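Local coordinates for protein apical membrane antigen 1 (Babesia divergens, PDB 4APM) that probably takes part in host cell invasion at the moving junction, as a calcium-binding membrane antigen of an apicomplexan parasite, at residues Gly123-Asn135 and Tyr203-Glu215. Numbering follows the deposited sequence.
Sequences GNDVANCAEYAGN and YYGSSRVDKKWEE. With ACT (acetate ion), chain C.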
loop_
_atom_site.group_PDB
_atom_site.type_symbol
_atom_site.label_atom_id
_atom_site.label_comp_id
_atom_site.label_asym_id
_atom_site.label_seq_id
_atom_site.Cartn_x
_atom_site.Cartn_y
_atom_site.Cartn_z
ATOM N N GLY A 123 -2.014 6.978 20.888
ATOM C CA GLY A 123 -2.080 7.302 19.445
ATOM C C GLY A 123 -3.409 6.846 18.869
ATOM O O GLY A 123 -4.298 6.470 19.633
ATOM N N ASN A 124 -3.535 6.782 17.542
ATOM C CA ASN A 124 -4.713 6.131 16.981
ATOM C C ASN A 124 -4.683 4.641 17.236
ATOM O O ASN A 124 -3.705 4.122 17.794
ATOM C CB ASN A 124 -4.938 6.455 15.502
ATOM C CG ASN A 124 -3.736 6.158 14.635
ATOM O OD1 ASN A 124 -3.091 5.112 14.764
ATOM N ND2 ASN A 124 -3.470 7.057 13.678
ATOM N N ASP A 125 -5.767 3.954 16.888
ATOM C CA ASP A 125 -5.893 2.536 17.204
ATOM C C ASP A 125 -4.799 1.647 16.566
ATOM O O ASP A 125 -4.228 0.758 17.228
ATOM C CB ASP A 125 -7.282 2.038 16.842
ATOM C CG ASP A 125 -8.390 2.773 17.616
ATOM O OD1 ASP A 125 -8.145 3.213 18.765
ATOM O OD2 ASP A 125 -9.490 2.956 17.048
ATOM N N VAL A 126 -4.508 1.890 15.295
ATOM C CA VAL A 126 -3.476 1.155 14.627
ATOM C C VAL A 126 -2.127 1.406 15.309
ATOM O O VAL A 126 -1.411 0.460 15.617
ATOM C CB VAL A 126 -3.410 1.493 13.114
ATOM C CG1 VAL A 126 -2.136 0.934 12.497
ATOM C CG2 VAL A 126 -4.663 0.967 12.401
ATOM N N ALA A 127 -1.828 2.661 15.628
ATOM C CA ALA A 127 -0.593 2.972 16.358
ATOM C C ALA A 127 -0.573 2.321 17.755
ATOM O O ALA A 127 0.416 1.740 18.159
ATOM C CB ALA A 127 -0.383 4.472 16.457
ATOM N N ASN A 128 -1.698 2.344 18.457
ATOM C CA ASN A 128 -1.730 1.724 19.759
ATOM C C ASN A 128 -1.420 0.216 19.677
ATOM O O ASN A 128 -0.673 -0.327 20.503
ATOM C CB ASN A 128 -3.075 1.973 20.455
ATOM C CG ASN A 128 -3.256 3.404 20.852
ATOM O OD1 ASN A 128 -2.325 4.232 20.719
ATOM N ND2 ASN A 128 -4.474 3.736 21.353
ATOM N N CYS A 129 -1.991 -0.433 18.667
ATOM C CA CYS A 129 -1.825 -1.842 18.473
ATOM C C CYS A 129 -0.340 -2.170 18.202
ATOM O O CYS A 129 0.215 -3.118 18.767
ATOM C CB CYS A 129 -2.762 -2.323 17.343
ATOM S SG CYS A 129 -2.860 -4.123 17.151
ATOM N N ALA A 130 0.316 -1.313 17.429
ATOM C CA ALA A 130 1.738 -1.502 17.071
ATOM C C ALA A 130 2.623 -1.341 18.302
ATOM O O ALA A 130 3.535 -2.129 18.520
ATOM C CB ALA A 130 2.161 -0.504 15.995
ATOM N N GLU A 131 2.332 -0.321 19.101
ATOM C CA GLU A 131 3.083 -0.056 20.334
ATOM C C GLU A 131 2.842 -1.196 21.329
ATOM O O GLU A 131 3.747 -1.668 22.005
ATOM C CB GLU A 131 2.640 1.289 20.931
ATOM C CG GLU A 131 3.448 1.754 22.150
ATOM C CD GLU A 131 3.042 3.138 22.622
ATOM O OE1 GLU A 131 2.299 3.817 21.893
ATOM O OE2 GLU A 131 3.466 3.555 23.719
ATOM N N TYR A 132 1.634 -1.717 21.336
ATOM C CA TYR A 132 1.335 -2.795 22.234
ATOM C C TYR A 132 2.128 -4.056 21.832
ATOM O O TYR A 132 2.703 -4.738 22.682
ATOM C CB TYR A 132 -0.171 -3.048 22.228
ATOM C CG TYR A 132 -0.588 -4.217 23.075
ATOM C CD1 TYR A 132 -0.504 -4.155 24.462
ATOM C CD2 TYR A 132 -1.108 -5.365 22.494
ATOM C CE1 TYR A 132 -0.895 -5.226 25.247
ATOM C CE2 TYR A 132 -1.504 -6.432 23.264
ATOM C CZ TYR A 132 -1.411 -6.347 24.649
ATOM O OH TYR A 132 -1.800 -7.411 25.439
ATOM N N ALA A 133 2.159 -4.356 20.534
ATOM C CA ALA A 133 2.993 -5.440 20.027
ATOM C C ALA A 133 4.471 -5.209 20.419
ATOM O O ALA A 133 5.183 -6.157 20.769
ATOM C CB ALA A 133 2.841 -5.567 18.507
ATOM N N GLY A 134 4.900 -3.944 20.408
ATOM C CA GLY A 134 6.260 -3.574 20.792
ATOM C C GLY A 134 6.641 -3.740 22.262
ATOM O O GLY A 134 7.823 -3.746 22.592
ATOM N N ASN A 135 5.639 -3.897 23.134
ATOM C CA ASN A 135 5.841 -4.100 24.569
ATOM C C ASN A 135 5.684 -5.557 25.038
ATOM O O ASN A 135 5.569 -5.798 26.249
ATOM C CB ASN A 135 4.809 -3.285 25.359
ATOM C CG ASN A 135 5.089 -1.801 25.331
ATOM O OD1 ASN A 135 6.220 -1.375 25.112
ATOM N ND2 ASN A 135 4.056 -1.008 25.529
ATOM N N TYR A 203 -5.334 -4.368 9.250
ATOM C CA TYR A 203 -4.013 -3.768 9.093
ATOM C C TYR A 203 -2.970 -4.727 9.641
ATOM O O TYR A 203 -2.928 -4.963 10.845
ATOM C CB TYR A 203 -3.922 -2.484 9.902
ATOM C CG TYR A 203 -4.850 -1.398 9.461
ATOM C CD1 TYR A 203 -6.217 -1.459 9.737
ATOM C CD2 TYR A 203 -4.352 -0.287 8.788
ATOM C CE1 TYR A 203 -7.054 -0.472 9.325
ATOM C CE2 TYR A 203 -5.176 0.731 8.405
ATOM C CZ TYR A 203 -6.531 0.631 8.683
ATOM O OH TYR A 203 -7.348 1.641 8.267
ATOM N N TYR A 204 -2.140 -5.275 8.764
ATOM C CA TYR A 204 -0.980 -6.082 9.177
ATOM C C TYR A 204 0.222 -5.158 9.343
ATOM O O TYR A 204 0.524 -4.347 8.468
ATOM C CB TYR A 204 -0.672 -7.131 8.104
ATOM C CG TYR A 204 0.386 -8.158 8.483
ATOM C CD1 TYR A 204 1.748 -7.862 8.384
ATOM C CD2 TYR A 204 0.021 -9.433 8.897
ATOM C CE1 TYR A 204 2.713 -8.816 8.710
ATOM C CE2 TYR A 204 0.973 -10.388 9.249
ATOM C CZ TYR A 204 2.315 -10.070 9.156
ATOM O OH TYR A 204 3.253 -10.993 9.480
ATOM N N GLY A 205 0.947 -5.294 10.438
ATOM C CA GLY A 205 2.131 -4.475 10.582
ATOM C C GLY A 205 3.088 -5.007 11.602
ATOM O O GLY A 205 2.851 -6.053 12.224
ATOM N N SER A 206 4.149 -4.238 11.817
ATOM C CA SER A 206 5.169 -4.593 12.740
ATOM C C SER A 206 5.125 -3.576 13.859
ATOM O O SER A 206 4.520 -2.530 13.720
ATOM C CB SER A 206 6.532 -4.526 12.034
ATOM O OG SER A 206 7.083 -3.235 12.174
ATOM N N SER A 207 5.880 -3.823 14.916
ATOM C CA SER A 207 5.888 -2.922 16.066
ATOM C C SER A 207 6.592 -1.596 15.769
ATOM O O SER A 207 6.611 -0.708 16.600
ATOM C CB SER A 207 6.547 -3.607 17.237
ATOM O OG SER A 207 7.936 -3.754 16.984
ATOM N N ARG A 208 7.127 -1.442 14.564
ATOM C CA ARG A 208 7.809 -0.214 14.214
ATOM C C ARG A 208 6.973 0.735 13.387
ATOM O O ARG A 208 7.478 1.705 12.847
ATOM C CB ARG A 208 9.117 -0.538 13.531
ATOM C CG ARG A 208 10.072 -1.112 14.545
ATOM C CD ARG A 208 11.312 -1.710 13.955
ATOM N NE ARG A 208 11.908 -2.535 14.998
ATOM C CZ ARG A 208 13.108 -3.093 14.929
ATOM N NH1 ARG A 208 13.875 -2.916 13.854
ATOM N NH2 ARG A 208 13.549 -3.802 15.955
ATOM N N VAL A 209 5.678 0.468 13.319
ATOM C CA VAL A 209 4.764 1.333 12.607
ATOM C C VAL A 209 4.849 2.755 13.137
ATOM O O VAL A 209 4.774 2.995 14.349
ATOM C CB VAL A 209 3.333 0.763 12.630
ATOM C CG1 VAL A 209 2.285 1.856 12.349
ATOM C CG2 VAL A 209 3.251 -0.394 11.620
ATOM N N ASP A 210 5.164 3.657 12.219
ATOM C CA ASP A 210 5.121 5.098 12.424
ATOM C C ASP A 210 3.832 5.537 13.186
ATOM O O ASP A 210 2.712 5.233 12.747
ATOM C CB ASP A 210 5.213 5.768 11.025
ATOM C CG ASP A 210 5.557 7.239 11.101
ATOM O OD1 ASP A 210 5.424 7.817 12.204
ATOM O OD2 ASP A 210 5.960 7.820 10.068
ATOM N N LYS A 211 3.990 6.227 14.326
ATOM C CA LYS A 211 2.852 6.831 15.025
ATOM C C LYS A 211 2.058 7.705 14.060
ATOM O O LYS A 211 0.837 7.899 14.214
ATOM C CB LYS A 211 3.290 7.722 16.210
ATOM C CG LYS A 211 4.504 7.279 17.015
ATOM C CD LYS A 211 4.309 5.922 17.648
ATOM C CE LYS A 211 4.051 5.999 19.142
ATOM N NZ LYS A 211 4.137 4.607 19.669
ATOM N N LYS A 212 2.764 8.291 13.107
ATOM C CA LYS A 212 2.134 9.166 12.143
ATOM C C LYS A 212 1.935 8.445 10.803
ATOM O O LYS A 212 1.932 9.074 9.746
ATOM C CB LYS A 212 2.934 10.457 11.989
ATOM C CG LYS A 212 2.892 11.317 13.250
ATOM C CD LYS A 212 4.190 12.082 13.485
ATOM C CE LYS A 212 4.199 13.429 12.762
ATOM N NZ LYS A 212 5.434 14.233 13.045
ATOM N N TRP A 213 1.725 7.126 10.863
ATOM C CA TRP A 213 1.481 6.334 9.651
ATOM C C TRP A 213 0.492 6.987 8.712
ATOM O O TRP A 213 0.733 7.074 7.510
ATOM C CB TRP A 213 1.055 4.901 9.997
ATOM C CG TRP A 213 -0.262 4.806 10.740
ATOM C CD1 TRP A 213 -0.459 4.801 12.105
ATOM C CD2 TRP A 213 -1.589 4.564 10.161
ATOM N NE1 TRP A 213 -1.786 4.654 12.401
ATOM C CE2 TRP A 213 -2.513 4.491 11.274
ATOM C CE3 TRP A 213 -2.081 4.415 8.860
ATOM C CZ2 TRP A 213 -3.877 4.308 11.090
ATOM C CZ3 TRP A 213 -3.451 4.277 8.678
ATOM C CH2 TRP A 213 -4.335 4.217 9.771
ATOM N N GLU A 214 -0.563 7.565 9.272
ATOM C CA GLU A 214 -1.639 8.131 8.471
ATOM C C GLU A 214 -1.234 9.288 7.595
ATOM O O GLU A 214 -1.803 9.474 6.548
ATOM C CB GLU A 214 -2.802 8.542 9.338
ATOM C CG GLU A 214 -3.936 7.556 9.286
ATOM C CD GLU A 214 -5.273 8.213 9.569
ATOM O OE1 GLU A 214 -5.513 8.607 10.742
ATOM O OE2 GLU A 214 -6.067 8.352 8.604
ATOM N N GLU A 215 -0.245 10.056 8.005
ATOM C CA GLU A 215 0.211 11.188 7.182
ATOM C C GLU A 215 1.484 10.850 6.390
ATOM O O GLU A 215 1.793 11.499 5.393
ATOM C CB GLU A 215 0.457 12.418 8.077
ATOM C CG GLU A 215 -0.599 12.635 9.165
ATOM C CD GLU A 215 -0.002 13.128 10.472
ATOM O OE1 GLU A 215 0.882 14.005 10.436
ATOM O OE2 GLU A 215 -0.389 12.611 11.538
HETATM C C ACT C . -7.511 3.533 12.512
HETATM O O ACT C . -7.768 4.379 11.617
HETATM O OXT ACT C . -6.572 3.664 13.357
HETATM C CH3 ACT C . -8.385 2.321 12.558
HETATM O O HOH W 1 -1.010 7.751 16.441
HETATM O O HOH W 2 -1.193 8.009 12.005
HETATM O O HOH W 3 2.846 3.093 17.521
#
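Trp213 presents its ring N-H to the side-chain oxygen of Asn124, the N-cap of helix 125-134. The bond from Trp213 NE1 to Asn124 OD1 is short, 2.7 Å, and nearly straight; it leaves close to the indole plane, while the amide is turned 69° from that plane. Asn124 OD1 also accepts from Ala127 N at 2.9 Å, almost in line with its C=O bond, so one oxygen caps the helix and ties it to the tryptophan. Asn124 CG sits between the backbone N and the carbonyl carbon (chi1 54°), which turns OD1 toward Ala127 N.

Val126, the second residue of the helix, wedges between two rings. CG1, anti to the backbone N (chi1 168°), lies over the indole's five-membered ring; CG2, beside that N, stands 3.7 Å from the centroid of the Tyr203 ring, nearly over its centre. On the other indole face rest Glu214 CG and a water that links Asn124 ND2, Lys211 O and Glu214 N.

Ala130 CB meets Val209 CB at 3.8 Å, and Ser207 CB packs on Gly134 CA. Lys211, its chain bent, brings NZ 3.0 Å from Glu131 OE1, a salt bridge whose hydrogen bond is weak.

Strand 202-205 pairs with strand 150-153, on which Val126 and Ala130 also pack. The doubly held Asn124 oxygen thus fixes the helix start, while CH-pi and small apolar contacts seat the helix on Tyr203 of the sheet and on the loop and short helix that follow.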